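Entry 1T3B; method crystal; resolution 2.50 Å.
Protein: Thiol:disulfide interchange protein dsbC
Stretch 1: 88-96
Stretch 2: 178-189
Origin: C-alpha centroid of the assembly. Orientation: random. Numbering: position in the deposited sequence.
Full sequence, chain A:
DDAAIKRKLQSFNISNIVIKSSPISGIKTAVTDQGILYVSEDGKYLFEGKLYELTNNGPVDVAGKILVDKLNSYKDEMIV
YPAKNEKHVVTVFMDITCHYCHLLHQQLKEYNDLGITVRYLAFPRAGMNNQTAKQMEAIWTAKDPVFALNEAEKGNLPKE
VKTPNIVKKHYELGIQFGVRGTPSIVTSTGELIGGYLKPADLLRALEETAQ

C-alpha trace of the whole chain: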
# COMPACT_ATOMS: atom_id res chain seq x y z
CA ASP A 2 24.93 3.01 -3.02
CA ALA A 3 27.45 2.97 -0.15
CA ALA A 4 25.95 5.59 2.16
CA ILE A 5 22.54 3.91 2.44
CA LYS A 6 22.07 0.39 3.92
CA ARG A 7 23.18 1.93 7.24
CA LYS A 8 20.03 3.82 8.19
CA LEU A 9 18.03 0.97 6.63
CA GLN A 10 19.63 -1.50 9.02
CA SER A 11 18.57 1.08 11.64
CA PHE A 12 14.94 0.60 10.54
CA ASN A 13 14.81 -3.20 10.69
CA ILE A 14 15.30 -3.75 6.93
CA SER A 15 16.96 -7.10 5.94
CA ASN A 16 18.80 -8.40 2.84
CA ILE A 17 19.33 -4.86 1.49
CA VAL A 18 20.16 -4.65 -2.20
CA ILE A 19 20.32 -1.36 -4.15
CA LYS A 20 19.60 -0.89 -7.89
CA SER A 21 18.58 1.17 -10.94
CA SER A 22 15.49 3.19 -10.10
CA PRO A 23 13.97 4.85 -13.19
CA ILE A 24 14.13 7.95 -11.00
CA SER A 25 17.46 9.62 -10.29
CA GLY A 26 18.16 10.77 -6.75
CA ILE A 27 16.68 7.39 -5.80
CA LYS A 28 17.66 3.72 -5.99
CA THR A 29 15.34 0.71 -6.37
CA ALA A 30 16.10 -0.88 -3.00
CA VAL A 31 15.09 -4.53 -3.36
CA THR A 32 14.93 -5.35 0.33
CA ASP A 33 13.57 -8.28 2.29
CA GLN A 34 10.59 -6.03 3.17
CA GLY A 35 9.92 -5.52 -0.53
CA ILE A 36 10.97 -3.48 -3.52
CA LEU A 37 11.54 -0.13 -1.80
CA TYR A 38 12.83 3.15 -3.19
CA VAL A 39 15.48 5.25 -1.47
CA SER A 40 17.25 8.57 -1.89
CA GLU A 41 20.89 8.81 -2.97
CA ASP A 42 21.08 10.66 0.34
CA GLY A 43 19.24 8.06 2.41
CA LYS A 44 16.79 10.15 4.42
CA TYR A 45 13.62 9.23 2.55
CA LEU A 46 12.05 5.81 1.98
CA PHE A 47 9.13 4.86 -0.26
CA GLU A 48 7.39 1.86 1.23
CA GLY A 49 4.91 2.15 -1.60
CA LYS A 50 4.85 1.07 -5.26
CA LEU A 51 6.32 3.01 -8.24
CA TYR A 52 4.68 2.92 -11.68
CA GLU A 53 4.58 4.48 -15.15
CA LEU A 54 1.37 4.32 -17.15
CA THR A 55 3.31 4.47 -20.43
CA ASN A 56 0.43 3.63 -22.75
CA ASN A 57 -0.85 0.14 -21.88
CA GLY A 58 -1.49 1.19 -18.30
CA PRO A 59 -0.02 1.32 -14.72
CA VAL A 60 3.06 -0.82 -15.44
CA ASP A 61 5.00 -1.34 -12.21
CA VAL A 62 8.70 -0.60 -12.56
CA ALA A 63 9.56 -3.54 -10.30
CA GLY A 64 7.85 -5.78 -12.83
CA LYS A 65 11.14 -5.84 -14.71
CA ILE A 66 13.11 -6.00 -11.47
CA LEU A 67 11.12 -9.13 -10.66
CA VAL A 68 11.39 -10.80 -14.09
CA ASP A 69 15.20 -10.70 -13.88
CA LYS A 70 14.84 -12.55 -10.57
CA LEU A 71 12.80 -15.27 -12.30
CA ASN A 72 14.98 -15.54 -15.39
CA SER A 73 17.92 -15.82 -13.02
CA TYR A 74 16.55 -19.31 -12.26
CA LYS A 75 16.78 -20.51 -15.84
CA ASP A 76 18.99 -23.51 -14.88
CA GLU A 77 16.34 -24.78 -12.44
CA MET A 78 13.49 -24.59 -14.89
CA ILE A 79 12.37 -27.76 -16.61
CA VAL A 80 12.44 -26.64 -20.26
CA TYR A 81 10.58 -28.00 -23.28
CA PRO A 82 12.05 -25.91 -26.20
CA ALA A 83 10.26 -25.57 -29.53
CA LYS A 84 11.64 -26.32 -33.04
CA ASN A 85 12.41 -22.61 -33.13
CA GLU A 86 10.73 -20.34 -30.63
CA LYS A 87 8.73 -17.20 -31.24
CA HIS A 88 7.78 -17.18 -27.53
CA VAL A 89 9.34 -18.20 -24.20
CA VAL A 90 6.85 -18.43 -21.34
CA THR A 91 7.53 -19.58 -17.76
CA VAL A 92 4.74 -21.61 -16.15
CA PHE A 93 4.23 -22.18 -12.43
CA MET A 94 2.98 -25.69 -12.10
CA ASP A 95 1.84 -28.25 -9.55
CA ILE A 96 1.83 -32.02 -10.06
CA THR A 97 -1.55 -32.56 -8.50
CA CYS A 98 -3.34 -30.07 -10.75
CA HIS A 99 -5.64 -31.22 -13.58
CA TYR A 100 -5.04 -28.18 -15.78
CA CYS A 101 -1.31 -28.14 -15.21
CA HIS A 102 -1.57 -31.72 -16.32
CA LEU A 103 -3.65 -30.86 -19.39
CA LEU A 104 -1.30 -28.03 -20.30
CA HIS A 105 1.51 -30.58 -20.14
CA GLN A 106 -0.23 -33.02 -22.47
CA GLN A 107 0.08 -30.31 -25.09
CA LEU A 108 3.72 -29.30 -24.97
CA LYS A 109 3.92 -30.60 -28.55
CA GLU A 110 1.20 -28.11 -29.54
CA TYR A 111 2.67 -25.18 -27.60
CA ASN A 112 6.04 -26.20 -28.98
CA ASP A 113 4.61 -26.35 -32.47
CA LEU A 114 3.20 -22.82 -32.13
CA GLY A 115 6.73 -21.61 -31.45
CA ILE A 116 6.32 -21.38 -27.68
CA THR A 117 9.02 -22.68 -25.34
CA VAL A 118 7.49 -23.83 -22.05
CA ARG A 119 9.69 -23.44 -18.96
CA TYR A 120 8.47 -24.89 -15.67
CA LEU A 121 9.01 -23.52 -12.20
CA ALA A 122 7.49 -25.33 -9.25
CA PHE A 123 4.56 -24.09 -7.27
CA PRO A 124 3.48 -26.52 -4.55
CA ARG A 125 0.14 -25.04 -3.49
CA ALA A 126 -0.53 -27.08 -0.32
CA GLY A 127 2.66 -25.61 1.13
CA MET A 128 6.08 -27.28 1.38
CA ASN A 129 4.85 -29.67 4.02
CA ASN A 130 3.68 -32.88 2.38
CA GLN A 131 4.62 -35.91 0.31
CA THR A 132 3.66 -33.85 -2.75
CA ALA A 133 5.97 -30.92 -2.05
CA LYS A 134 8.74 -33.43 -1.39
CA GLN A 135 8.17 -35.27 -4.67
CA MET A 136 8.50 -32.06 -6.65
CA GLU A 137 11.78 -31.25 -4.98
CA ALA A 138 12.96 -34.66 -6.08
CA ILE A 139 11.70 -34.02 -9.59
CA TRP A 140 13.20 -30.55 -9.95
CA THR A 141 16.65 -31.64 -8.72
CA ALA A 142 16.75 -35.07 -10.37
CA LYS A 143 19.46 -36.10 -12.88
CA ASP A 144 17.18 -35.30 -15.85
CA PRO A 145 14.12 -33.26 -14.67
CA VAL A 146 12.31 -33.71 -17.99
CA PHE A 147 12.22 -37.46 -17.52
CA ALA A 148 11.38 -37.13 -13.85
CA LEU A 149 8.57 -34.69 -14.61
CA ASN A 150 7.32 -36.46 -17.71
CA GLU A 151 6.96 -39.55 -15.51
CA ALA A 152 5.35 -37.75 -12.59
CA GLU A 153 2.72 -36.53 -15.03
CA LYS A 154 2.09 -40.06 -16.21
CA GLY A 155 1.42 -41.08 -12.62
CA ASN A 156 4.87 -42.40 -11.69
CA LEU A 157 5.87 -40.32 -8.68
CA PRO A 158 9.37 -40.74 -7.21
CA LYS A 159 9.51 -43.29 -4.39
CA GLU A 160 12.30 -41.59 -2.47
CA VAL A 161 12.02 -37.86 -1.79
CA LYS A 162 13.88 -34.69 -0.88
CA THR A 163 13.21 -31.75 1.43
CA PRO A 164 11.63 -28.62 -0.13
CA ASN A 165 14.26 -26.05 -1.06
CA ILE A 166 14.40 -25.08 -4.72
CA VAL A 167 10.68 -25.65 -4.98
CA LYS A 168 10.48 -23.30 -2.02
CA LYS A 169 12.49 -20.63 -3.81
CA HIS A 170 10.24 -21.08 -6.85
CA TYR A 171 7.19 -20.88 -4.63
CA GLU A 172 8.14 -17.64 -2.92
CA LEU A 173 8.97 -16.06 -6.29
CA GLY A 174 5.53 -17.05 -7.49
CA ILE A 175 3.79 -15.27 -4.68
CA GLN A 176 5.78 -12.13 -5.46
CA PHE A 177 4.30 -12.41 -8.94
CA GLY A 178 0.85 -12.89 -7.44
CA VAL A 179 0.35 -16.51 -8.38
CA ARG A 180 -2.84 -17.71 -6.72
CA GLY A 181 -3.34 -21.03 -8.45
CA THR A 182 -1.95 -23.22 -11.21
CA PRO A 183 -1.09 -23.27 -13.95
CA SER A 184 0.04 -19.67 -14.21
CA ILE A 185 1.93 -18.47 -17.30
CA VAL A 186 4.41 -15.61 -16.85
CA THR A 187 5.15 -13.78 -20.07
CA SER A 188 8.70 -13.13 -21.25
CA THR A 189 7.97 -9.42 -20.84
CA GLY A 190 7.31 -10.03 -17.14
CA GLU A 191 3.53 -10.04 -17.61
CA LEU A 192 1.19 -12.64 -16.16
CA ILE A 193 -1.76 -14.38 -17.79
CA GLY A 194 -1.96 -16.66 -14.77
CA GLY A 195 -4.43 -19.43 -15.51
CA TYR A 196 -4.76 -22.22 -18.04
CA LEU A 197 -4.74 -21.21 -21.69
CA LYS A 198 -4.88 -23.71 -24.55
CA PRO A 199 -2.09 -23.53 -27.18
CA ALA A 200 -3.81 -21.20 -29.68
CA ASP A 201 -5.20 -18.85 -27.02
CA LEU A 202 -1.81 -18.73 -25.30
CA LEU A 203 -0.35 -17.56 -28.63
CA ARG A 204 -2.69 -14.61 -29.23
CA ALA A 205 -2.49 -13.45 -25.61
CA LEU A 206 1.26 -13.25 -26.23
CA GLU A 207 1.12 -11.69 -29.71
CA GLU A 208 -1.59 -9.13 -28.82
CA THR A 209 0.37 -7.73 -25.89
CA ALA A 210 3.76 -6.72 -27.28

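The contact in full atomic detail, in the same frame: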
# COMPACT_ATOMS: atom_id res chain seq x y z
N HIS A 88 8.18 -17.54 -28.90
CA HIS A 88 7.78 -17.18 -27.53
C HIS A 88 8.49 -18.04 -26.49
O HIS A 88 8.87 -19.18 -26.76
CB HIS A 88 6.27 -17.32 -27.39
CG HIS A 88 5.50 -16.55 -28.41
ND1 HIS A 88 5.62 -15.18 -28.56
CD2 HIS A 88 4.61 -16.96 -29.34
CE1 HIS A 88 4.84 -14.79 -29.55
NE2 HIS A 88 4.21 -15.84 -30.04
N VAL A 89 8.66 -17.50 -25.29
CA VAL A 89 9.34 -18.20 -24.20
C VAL A 89 8.62 -17.89 -22.89
O VAL A 89 8.99 -16.95 -22.18
CB VAL A 89 10.80 -17.72 -24.07
CG1 VAL A 89 11.50 -18.45 -22.93
CG2 VAL A 89 11.53 -17.95 -25.36
N VAL A 90 7.60 -18.67 -22.56
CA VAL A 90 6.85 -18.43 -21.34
C VAL A 90 7.18 -19.37 -20.18
O VAL A 90 7.38 -20.56 -20.38
CB VAL A 90 5.34 -18.52 -21.62
CG1 VAL A 90 5.02 -17.64 -22.82
CG2 VAL A 90 4.93 -19.96 -21.88
N THR A 91 7.26 -18.82 -18.97
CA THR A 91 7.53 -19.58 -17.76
C THR A 91 6.21 -19.89 -17.06
O THR A 91 5.42 -18.99 -16.78
CB THR A 91 8.41 -18.81 -16.79
OG1 THR A 91 9.61 -18.38 -17.46
CG2 THR A 91 8.80 -19.69 -15.63
N VAL A 92 5.98 -21.16 -16.77
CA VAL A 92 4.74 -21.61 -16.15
C VAL A 92 4.96 -22.13 -14.75
O VAL A 92 5.87 -22.92 -14.53
CB VAL A 92 4.12 -22.74 -16.98
CG1 VAL A 92 2.89 -23.28 -16.32
CG2 VAL A 92 3.82 -22.24 -18.35
N PHE A 93 4.13 -21.68 -13.80
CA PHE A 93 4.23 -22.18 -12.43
C PHE A 93 3.27 -23.35 -12.39
O PHE A 93 2.09 -23.22 -12.66
CB PHE A 93 3.85 -21.12 -11.41
CG PHE A 93 4.92 -20.08 -11.20
CD1 PHE A 93 5.02 -18.99 -12.06
CD2 PHE A 93 5.84 -20.20 -10.17
CE1 PHE A 93 6.03 -18.04 -11.89
CE2 PHE A 93 6.84 -19.27 -9.99
CZ PHE A 93 6.94 -18.18 -10.85
N MET A 94 3.79 -24.51 -12.05
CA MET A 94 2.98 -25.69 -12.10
C MET A 94 3.01 -26.55 -10.85
O MET A 94 3.94 -26.47 -10.06
CB MET A 94 3.42 -26.46 -13.34
CG MET A 94 2.84 -27.81 -13.50
SD MET A 94 4.19 -28.93 -13.89
CE MET A 94 4.79 -29.30 -12.29
N ASP A 95 1.96 -27.35 -10.68
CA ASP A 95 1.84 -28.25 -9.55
C ASP A 95 1.52 -29.63 -10.13
O ASP A 95 0.80 -29.72 -11.12
CB ASP A 95 0.73 -27.79 -8.61
CG ASP A 95 0.74 -28.54 -7.29
OD1 ASP A 95 0.72 -29.79 -7.32
OD2 ASP A 95 0.76 -27.87 -6.23
N ILE A 96 2.03 -30.68 -9.53
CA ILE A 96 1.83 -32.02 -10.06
C ILE A 96 0.49 -32.65 -9.77
O ILE A 96 0.12 -33.66 -10.37
CB ILE A 96 2.95 -32.97 -9.57
CG1 ILE A 96 3.05 -32.92 -8.05
CG2 ILE A 96 4.26 -32.57 -10.19
CD1 ILE A 96 4.08 -33.83 -7.50
N GLY A 178 2.28 -12.88 -7.66
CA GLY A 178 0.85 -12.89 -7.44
C GLY A 178 0.20 -14.17 -7.92
O GLY A 178 -0.98 -14.17 -8.27
N VAL A 179 0.94 -15.26 -7.94
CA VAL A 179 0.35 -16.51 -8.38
C VAL A 179 -0.62 -16.96 -7.29
O VAL A 179 -0.26 -17.01 -6.12
CB VAL A 179 1.42 -17.61 -8.60
CG1 VAL A 179 0.78 -18.82 -9.31
CG2 VAL A 179 2.57 -17.06 -9.42
N ARG A 180 -1.84 -17.29 -7.69
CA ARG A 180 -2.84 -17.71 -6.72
C ARG A 180 -3.46 -19.05 -7.08
O ARG A 180 -4.47 -19.48 -6.51
CB ARG A 180 -3.91 -16.62 -6.62
CG ARG A 180 -3.33 -15.27 -6.26
CD ARG A 180 -4.37 -14.18 -6.26
NE ARG A 180 -5.51 -14.51 -5.39
CZ ARG A 180 -6.40 -13.63 -4.96
NH1 ARG A 180 -6.31 -12.35 -5.31
NH2 ARG A 180 -7.39 -14.03 -4.18
N GLY A 181 -2.84 -19.73 -8.03
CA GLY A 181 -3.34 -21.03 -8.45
C GLY A 181 -2.48 -21.50 -9.60
O GLY A 181 -1.59 -20.77 -10.04
N THR A 182 -2.74 -22.69 -10.11
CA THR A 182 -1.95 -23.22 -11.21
C THR A 182 -2.81 -23.90 -12.26
O THR A 182 -3.86 -24.44 -11.97
CB THR A 182 -0.87 -24.20 -10.69
OG1 THR A 182 -1.49 -25.21 -9.87
CG2 THR A 182 0.17 -23.46 -9.86
N PRO A 183 -2.35 -23.89 -13.52
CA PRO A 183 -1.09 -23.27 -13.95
C PRO A 183 -1.18 -21.76 -14.03
O PRO A 183 -2.26 -21.18 -14.04
CB PRO A 183 -0.87 -23.90 -15.32
CG PRO A 183 -2.25 -24.03 -15.82
CD PRO A 183 -3.00 -24.57 -14.64
N SER A 184 -0.02 -21.12 -14.09
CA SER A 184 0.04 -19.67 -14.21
C SER A 184 1.22 -19.37 -15.12
O SER A 184 2.35 -19.66 -14.76
CB SER A 184 0.23 -19.01 -12.84
OG SER A 184 -0.89 -19.23 -12.00
N ILE A 185 0.94 -18.81 -16.29
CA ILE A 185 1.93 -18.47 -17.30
C ILE A 185 2.48 -17.05 -17.15
O ILE A 185 1.74 -16.08 -17.21
CB ILE A 185 1.33 -18.54 -18.71
CG1 ILE A 185 0.80 -19.95 -19.02
CG2 ILE A 185 2.35 -18.11 -19.71
CD1 ILE A 185 -0.64 -20.19 -18.65
N VAL A 186 3.79 -16.93 -16.97
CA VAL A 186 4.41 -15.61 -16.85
C VAL A 186 5.07 -15.29 -18.16
O VAL A 186 5.96 -16.00 -18.62
CB VAL A 186 5.46 -15.57 -15.74
CG1 VAL A 186 6.15 -14.22 -15.74
CG2 VAL A 186 4.81 -15.84 -14.41
N THR A 187 4.63 -14.21 -18.78
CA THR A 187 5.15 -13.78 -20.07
C THR A 187 6.63 -13.43 -20.02
O THR A 187 7.17 -13.16 -18.95
CB THR A 187 4.35 -12.57 -20.57
OG1 THR A 187 3.79 -12.86 -21.86
CG2 THR A 187 5.22 -11.34 -20.63
N SER A 188 7.28 -13.45 -21.17
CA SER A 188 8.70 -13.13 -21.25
C SER A 188 8.94 -11.65 -21.00
O SER A 188 10.07 -11.24 -20.75
CB SER A 188 9.25 -13.53 -22.62
OG SER A 188 8.36 -13.14 -23.66
N THR A 189 7.88 -10.86 -21.08
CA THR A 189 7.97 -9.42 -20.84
C THR A 189 7.51 -9.14 -19.40
O THR A 189 7.02 -8.05 -19.10
CB THR A 189 7.07 -8.59 -21.82
OG1 THR A 189 5.69 -8.72 -21.45
CG2 THR A 189 7.27 -9.09 -23.26
O HOH W 1 9.01 -16.30 -19.29

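How does the start of the second stretch reach the first? Gly178 leaves the preceding helix with positive phi, in a Schellman motif, and the chain then runs on as a loop. Val179 is the first residue to touch the partner: its CA-to-CB bond points toward the first stretch, and its CG2 lies over one face of the Phe93 ring, 4.3 Å from the ring centroid and 17° off the normal. This is a CH-pi contact, in which a methyl group rests against the electron-rich face of an aromatic ring. Arg180 and Gly181 make no contact across the stretches, but the Gly181 carbonyl has a local role, accepting a hydrogen bond of 2.6 Å from Ser184 OG to Gly181 O. That bond ties the loop to the first residue of the coming strand and satisfies a buried hydroxyl.

What happens where the loop turns into a strand? Thr182 points toward the first stretch, its CG2 3.4 Å from Phe93 O and its OG1 3.6 Å from Asp95 CB, so the side chain covers the end of strand 88-94 and the residue beyond it. A cis peptide bond joins Thr182 to Pro183. Having no amide hydrogen, Pro183 cannot donate a backbone hydrogen bond; instead its CA lies 3.4 Å from Phe93 O in a CA-H...O contact, while its CB packs 3.9 Å from Val92 CG1.

How do the two backbones bond once strand 184-186 begins? They run antiparallel, with an angle of 147° between their directions. Ser184 pairs with Phe93: Phe93 N donates to Ser184 O at 2.9 Å, and the return bond from Ser184 N to Phe93 O is weak, at 3.3 Å and 142°. Ile185 faces Val92 in a non-hydrogen-bonded pair, where the CA atoms come within 4.4 Å and Val92 CA approaches Ser184 O at 3.4 Å. Val186 then pairs with Thr91 through two bonds, Val186 N to Thr91 O at 2.6 Å and nearly straight, and Thr91 N to Val186 O at 3.1 Å.

Which side chains meet on each face of this small ladder? Ile185 and Val92 share one face, with Ile185 CG1 3.8 Å from Val92 CG2; Ile185 CG2 also reaches Val90 CB at 3.6 Å, giving a branched aliphatic cluster. The other face carries Ser184, Val186, Thr91 and Phe93. There Val186 CG2 sits 3.6 Å from Phe93 CE1, at the ring edge, so the aromatic ring has a valine at its edge as well as one over a face.

How does the contact end? Past Val186 the direct bonding stops, and a water continues it. Water 1 donates to Val186 O at 3.1 Å and to Val89 O at 3.0 Å, and accepts from Thr91 OG1 at 2.8 Å, linking the two stretches. Thr187 points away, whereas the exposed Ser188 points back, bringing its CB to 3.5 Å from Val89 O.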